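Local coordinates for protein proteasome chaperone 3 (Saccharomyces cerevisiae, PDB 2Z5B) that pairs with the chaperone POC4 in a heterodimer that binds proteasome precursors and promotes formation of the alpha-ring during 20S proteasome assembly, at residues M1-E5 / Q30-F34; I116-R121 / Q138-I143. All blocks are in the same frame, centred on the assembly; numbering follows the deposited sequence.

Contact 1: residues M1-E5 / Q30-F34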
loop_
_atom_site.group_PDB
_atom_site.type_symbol
_atom_site.label_atom_id
_atom_site.label_comp_id
_atom_site.label_asym_id
_atom_site.label_seq_id
_atom_site.Cartn_x
_atom_site.Cartn_y
_atom_site.Cartn_z
ATOM N N MET B 1 11.144 6.071 -2.524
ATOM C CA MET B 1 12.020 6.373 -3.698
ATOM C C MET B 1 12.019 5.218 -4.703
ATOM O O MET B 1 11.866 5.448 -5.902
ATOM C CB MET B 1 13.440 6.749 -3.243
ATOM C CG MET B 1 14.529 6.791 -4.346
ATOM S SD MET B 1 14.137 7.745 -5.842
ATOM C CE MET B 1 14.015 9.418 -5.193
ATOM N N ILE B 2 12.150 3.982 -4.223
ATOM C CA ILE B 2 12.108 2.829 -5.130
ATOM C C ILE B 2 10.723 2.175 -5.201
ATOM O O ILE B 2 10.202 1.663 -4.214
ATOM C CB ILE B 2 13.204 1.787 -4.821
ATOM C CG1 ILE B 2 14.586 2.448 -4.863
ATOM C CG2 ILE B 2 13.156 0.645 -5.842
ATOM C CD1 ILE B 2 15.569 1.901 -3.827
ATOM N N SER B 3 10.132 2.221 -6.386
ATOM C CA SER B 3 8.840 1.588 -6.618
ATOM C C SER B 3 9.075 0.326 -7.447
ATOM O O SER B 3 9.964 0.301 -8.314
ATOM C CB SER B 3 7.898 2.554 -7.325
ATOM O OG SER B 3 6.629 1.965 -7.562
ATOM N N TYR B 4 8.330 -0.729 -7.113
ATOM C CA TYR B 4 8.266 -1.944 -7.910
ATOM C C TYR B 4 6.849 -2.065 -8.441
ATOM O O TYR B 4 5.896 -1.665 -7.762
ATOM C CB TYR B 4 8.605 -3.178 -7.067
ATOM C CG TYR B 4 9.942 -3.085 -6.366
ATOM C CD1 TYR B 4 11.114 -3.523 -6.989
ATOM C CD2 TYR B 4 10.035 -2.539 -5.077
ATOM C CE1 TYR B 4 12.345 -3.425 -6.334
ATOM C CE2 TYR B 4 11.244 -2.442 -4.426
ATOM C CZ TYR B 4 12.397 -2.878 -5.060
ATOM O OH TYR B 4 13.613 -2.781 -4.409
ATOM N N GLU B 5 6.699 -2.582 -9.656
ATOM C CA GLU B 5 5.356 -2.738 -10.240
ATOM C C GLU B 5 5.301 -3.804 -11.325
ATOM O O GLU B 5 6.334 -4.175 -11.899
ATOM C CB GLU B 5 4.831 -1.409 -10.800
ATOM C CG GLU B 5 5.372 -1.085 -12.184
ATOM C CD GLU B 5 4.939 0.264 -12.715
ATOM O OE1 GLU B 5 3.826 0.736 -12.391
ATOM O OE2 GLU B 5 5.724 0.845 -13.498
ATOM N N GLN B 30 1.869 -3.261 -7.231
ATOM C CA GLN B 30 2.931 -2.282 -6.963
ATOM C C GLN B 30 3.357 -2.408 -5.512
ATOM O O GLN B 30 2.545 -2.762 -4.623
ATOM C CB GLN B 30 2.479 -0.857 -7.300
ATOM C CG GLN B 30 3.586 0.241 -7.156
ATOM C CD GLN B 30 3.808 0.694 -5.720
ATOM O OE1 GLN B 30 2.967 0.467 -4.844
ATOM N NE2 GLN B 30 4.943 1.330 -5.467
ATOM N N ALA B 31 4.639 -2.172 -5.264
ATOM C CA ALA B 31 5.163 -2.271 -3.918
ATOM C C ALA B 31 6.198 -1.198 -3.640
ATOM O O ALA B 31 7.084 -0.915 -4.479
ATOM C CB ALA B 31 5.740 -3.643 -3.668
ATOM N N THR B 32 6.061 -0.586 -2.470
ATOM C CA THR B 32 7.079 0.303 -1.923
ATOM C C THR B 32 7.657 -0.356 -0.674
ATOM O O THR B 32 6.911 -0.844 0.169
ATOM C CB THR B 32 6.482 1.687 -1.561
ATOM O OG1 THR B 32 5.601 2.113 -2.605
ATOM C CG2 THR B 32 7.607 2.732 -1.407
ATOM N N HIS B 33 8.987 -0.373 -0.563
ATOM C CA HIS B 33 9.672 -1.033 0.543
ATOM C C HIS B 33 10.181 0.025 1.498
ATOM O O HIS B 33 10.793 1.009 1.059
ATOM C CB HIS B 33 10.874 -1.840 0.025
ATOM C CG HIS B 33 10.492 -3.041 -0.799
ATOM N ND1 HIS B 33 11.294 -4.156 -0.899
ATOM C CD2 HIS B 33 9.397 -3.298 -1.551
ATOM C CE1 HIS B 33 10.714 -5.049 -1.684
ATOM N NE2 HIS B 33 9.555 -4.558 -2.084
ATOM N N PHE B 34 9.966 -0.203 2.789
ATOM C CA PHE B 34 10.428 0.695 3.853
ATOM C C PHE B 34 11.257 -0.080 4.867
ATOM O O PHE B 34 11.392 -1.303 4.759
ATOM C CB PHE B 34 9.220 1.313 4.567
ATOM C CG PHE B 34 8.300 2.054 3.658
ATOM C CD1 PHE B 34 8.540 3.386 3.349
ATOM C CD2 PHE B 34 7.189 1.427 3.118
ATOM C CE1 PHE B 34 7.677 4.090 2.494
ATOM C CE2 PHE B 34 6.320 2.116 2.263
ATOM C CZ PHE B 34 6.569 3.444 1.947
#
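Tyr-4 and Ala-31 face each other as the hydrogen-bonded pair of an antiparallel beta arrangement, in which strand 3-9, outermost within this chain, runs along strand 26-33. Tyr-4 N donates to Ala-31 O at 2.9 Å, and Ala-31 N returns a bond to Tyr-4 O. The two faces of the strand pair do different work. On the face of Tyr-4 and Ala-31, the tyrosine ring leans along the neighbouring strand and brings its CE2 over the centre of the His-33 imidazole, 3.5 Å from His-33 CD2. The ring planes are inclined at 43°, an oblique aromatic pair. With CG anti to the carbonyl carbon (chi1 -55°), the Tyr-4 ring also sets an edge beside Ala-31 O. Met-176 of helix 162-176 packs against Tyr-4 and Ala-31 here.

The other face, where Ser-3, Gln-30 and Thr-32 project, is polar and borders the chain of Protein YPL144W, whose Thr-8 packs on Ser-3. The Gln-30 side chain bends at chi2 (-80°), turning its amide across to strand 3-9, while OE1 is held by Gln-41 on the far side. A leucine in its place would probably leave Ser-3 OG and Thr-32 OG1 without their shared donor and free the serine hydroxyl to turn. Gln-30 NE2 spends both hydrogens within its amide plane, one on Ser-3 OG at 2.8 Å and one on Thr-32 OG1 at 3.0 Å, both bonds nearly straight.

Contact 2: residues I116-R121 / Q138-I143; sequences IAELYR and QFSLLI
Ile-116 starts the helix side of this helix-on-sheet contact: the Ile-116 side chain crosses that of Leu-141 at about a right angle, its CG2 methyl 3.7 Å from Leu-141 CD2 and also touching CD1 of Ile-143. One residue on, Ala-117 is small enough to admit an aromatic ring: its CB lies 3.5 Å from Phe-139 CE2, and its carbonyl oxygen sits near CZ of the same ring. A turn further, Tyr-120 puts CB at the edge of the Phe-139 ring, 3.8 Å from Phe-139 CE1, while its own ring meets Leu-141 CD2. Arg-121 then covers one face of the phenylalanine. Its CG forms a CH-pi contact 3.6 Å from the Phe-139 ring centroid, and after a bend at chi3 (74°) the guanidinium runs nearly parallel to the ring, planes 8° apart, with Phe-139 CB under its centre. The aliphatic part of the arginine thus shields the ring while the charged group lies at the exposed end of the contact. Helix 109-124 lies across strand 140-145, which itself runs between strands 38-44 and 50-56 of the sheet; Ile-116 and Tyr-120 also touch Leu-40, Ala-117 touches Val-54, and helix 162-176 packs on Ile-116 and Tyr-120 through Leu-170 and Ile-173.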
loop_
_atom_site.group_PDB
_atom_site.type_symbol
_atom_site.label_atom_id
_atom_site.label_comp_id
_atom_site.label_asym_id
_atom_site.label_seq_id
_atom_site.Cartn_x
_atom_site.Cartn_y
_atom_site.Cartn_z
ATOM N N ILE B 116 1.544 -14.579 0.592
ATOM C CA ILE B 116 2.276 -13.394 0.108
ATOM C C ILE B 116 3.414 -13.069 1.071
ATOM O O ILE B 116 4.555 -12.879 0.648
ATOM C CB ILE B 116 1.326 -12.191 -0.127
ATOM C CG1 ILE B 116 0.368 -12.521 -1.269
ATOM C CG2 ILE B 116 2.119 -10.906 -0.454
ATOM C CD1 ILE B 116 -0.729 -11.510 -1.498
ATOM N N ALA B 117 3.116 -13.055 2.373
ATOM C CA ALA B 117 4.134 -12.811 3.393
ATOM C C ALA B 117 5.306 -13.785 3.300
ATOM O O ALA B 117 6.463 -13.377 3.341
ATOM C CB ALA B 117 3.518 -12.863 4.783
ATOM N N GLU B 118 5.002 -15.076 3.183
ATOM C CA GLU B 118 6.046 -16.092 3.085
ATOM C C GLU B 118 6.884 -15.943 1.812
ATOM O O GLU B 118 8.092 -16.155 1.830
ATOM C CB GLU B 118 5.448 -17.500 3.224
ATOM C CG GLU B 118 5.255 -17.910 4.694
ATOM C CD GLU B 118 6.572 -17.962 5.465
ATOM O OE1 GLU B 118 7.311 -18.953 5.338
ATOM O OE2 GLU B 118 6.885 -17.014 6.203
ATOM N N LEU B 119 6.239 -15.553 0.719
ATOM C CA LEU B 119 6.948 -15.288 -0.535
ATOM C C LEU B 119 8.007 -14.207 -0.306
ATOM O O LEU B 119 9.184 -14.364 -0.665
ATOM C CB LEU B 119 5.952 -14.877 -1.640
ATOM C CG LEU B 119 6.508 -14.665 -3.055
ATOM C CD1 LEU B 119 6.974 -15.977 -3.678
ATOM C CD2 LEU B 119 5.476 -13.992 -3.943
ATOM N N TYR B 120 7.587 -13.114 0.320
ATOM C CA TYR B 120 8.508 -12.028 0.655
ATOM C C TYR B 120 9.682 -12.480 1.528
ATOM O O TYR B 120 10.831 -12.188 1.209
ATOM C CB TYR B 120 7.752 -10.853 1.277
ATOM C CG TYR B 120 7.290 -9.873 0.234
ATOM C CD1 TYR B 120 8.166 -8.908 -0.277
ATOM C CD2 TYR B 120 6.000 -9.932 -0.274
ATOM C CE1 TYR B 120 7.754 -8.006 -1.264
ATOM C CE2 TYR B 120 5.577 -9.039 -1.257
ATOM C CZ TYR B 120 6.452 -8.082 -1.738
ATOM O OH TYR B 120 6.017 -7.218 -2.700
ATOM N N ARG B 121 9.388 -13.229 2.592
ATOM C CA ARG B 121 10.416 -13.705 3.535
ATOM C C ARG B 121 11.425 -14.697 2.953
ATOM O O ARG B 121 12.631 -14.540 3.139
ATOM C CB ARG B 121 9.778 -14.310 4.785
ATOM C CG ARG B 121 8.831 -13.362 5.495
ATOM C CD ARG B 121 8.674 -13.692 6.957
ATOM N NE ARG B 121 9.848 -13.324 7.744
ATOM C CZ ARG B 121 9.907 -13.409 9.069
ATOM N NH1 ARG B 121 8.854 -13.843 9.761
ATOM N NH2 ARG B 121 11.015 -13.053 9.705
ATOM N N GLN B 138 12.612 -9.164 12.033
ATOM C CA GLN B 138 11.883 -8.218 11.189
ATOM C C GLN B 138 10.911 -8.876 10.186
ATOM O O GLN B 138 11.335 -9.646 9.317
ATOM C CB GLN B 138 12.868 -7.288 10.452
ATOM C CG GLN B 138 13.989 -8.005 9.670
ATOM C CD GLN B 138 14.683 -7.123 8.639
ATOM O OE1 GLN B 138 15.655 -7.544 8.001
ATOM N NE2 GLN B 138 14.192 -5.898 8.469
ATOM N N PHE B 139 9.612 -8.598 10.338
ATOM C CA PHE B 139 8.634 -8.747 9.235
ATOM C C PHE B 139 7.241 -8.142 9.442
ATOM O O PHE B 139 6.456 -8.582 10.297
ATOM C CB PHE B 139 8.485 -10.183 8.708
ATOM C CG PHE B 139 7.807 -10.239 7.364
ATOM C CD1 PHE B 139 8.525 -9.956 6.198
ATOM C CD2 PHE B 139 6.445 -10.519 7.262
ATOM C CE1 PHE B 139 7.903 -9.968 4.957
ATOM C CE2 PHE B 139 5.818 -10.535 6.027
ATOM C CZ PHE B 139 6.550 -10.267 4.869
ATOM N N SER B 140 6.938 -7.168 8.592
ATOM C CA SER B 140 5.644 -6.524 8.540
ATOM C C SER B 140 5.309 -6.280 7.071
ATOM O O SER B 140 6.179 -5.893 6.279
ATOM C CB SER B 140 5.701 -5.208 9.310
ATOM O OG SER B 140 4.487 -4.502 9.221
ATOM N N LEU B 141 4.056 -6.535 6.715
ATOM C CA LEU B 141 3.558 -6.301 5.370
ATOM C C LEU B 141 2.156 -5.731 5.424
ATOM O O LEU B 141 1.248 -6.314 6.026
ATOM C CB LEU B 141 3.604 -7.601 4.547
ATOM C CG LEU B 141 3.112 -7.710 3.100
ATOM C CD1 LEU B 141 3.745 -6.692 2.132
ATOM C CD2 LEU B 141 3.355 -9.130 2.587
ATOM N N LEU B 142 1.984 -4.587 4.777
ATOM C CA LEU B 142 0.686 -3.951 4.630
ATOM C C LEU B 142 0.205 -4.202 3.201
ATOM O O LEU B 142 0.917 -3.884 2.236
ATOM C CB LEU B 142 0.852 -2.450 4.937
ATOM C CG LEU B 142 -0.223 -1.527 5.515
ATOM C CD1 LEU B 142 -1.089 -2.178 6.561
ATOM C CD2 LEU B 142 0.453 -0.281 6.100
ATOM N N ILE B 143 -0.964 -4.830 3.064
ATOM C CA ILE B 143 -1.495 -5.201 1.744
ATOM C C ILE B 143 -2.819 -4.509 1.490
ATOM O O ILE B 143 -3.789 -4.721 2.214
ATOM C CB ILE B 143 -1.668 -6.752 1.540
ATOM C CG1 ILE B 143 -0.351 -7.481 1.829
ATOM C CG2 ILE B 143 -2.150 -7.050 0.103
ATOM C CD1 ILE B 143 -0.455 -9.030 1.923
#

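Overall arrangement
Both contacts involve one six-stranded mixed sheet and come in series along the chain, contact 1 closing before contact 2 opens, with centres about 14 Å apart. Contact 1 joins two neighbouring strands at one margin of the sheet, whereas contact 2 lays helix 109-124 on a strand of its interior, nearer the centre of the chain. Strand 38-44 lies between strands 26-33 and 140-145. Tyr-120 of contact 2 touches contact 1 directly: its OH packs 3.7 Å from Ala-31 CB, and its CE1 packs near His-33 NE2. One helical residue thus links the central helix-sheet core to the sheet margin, whose opposite face borders the partner chaperone of the heterodimer.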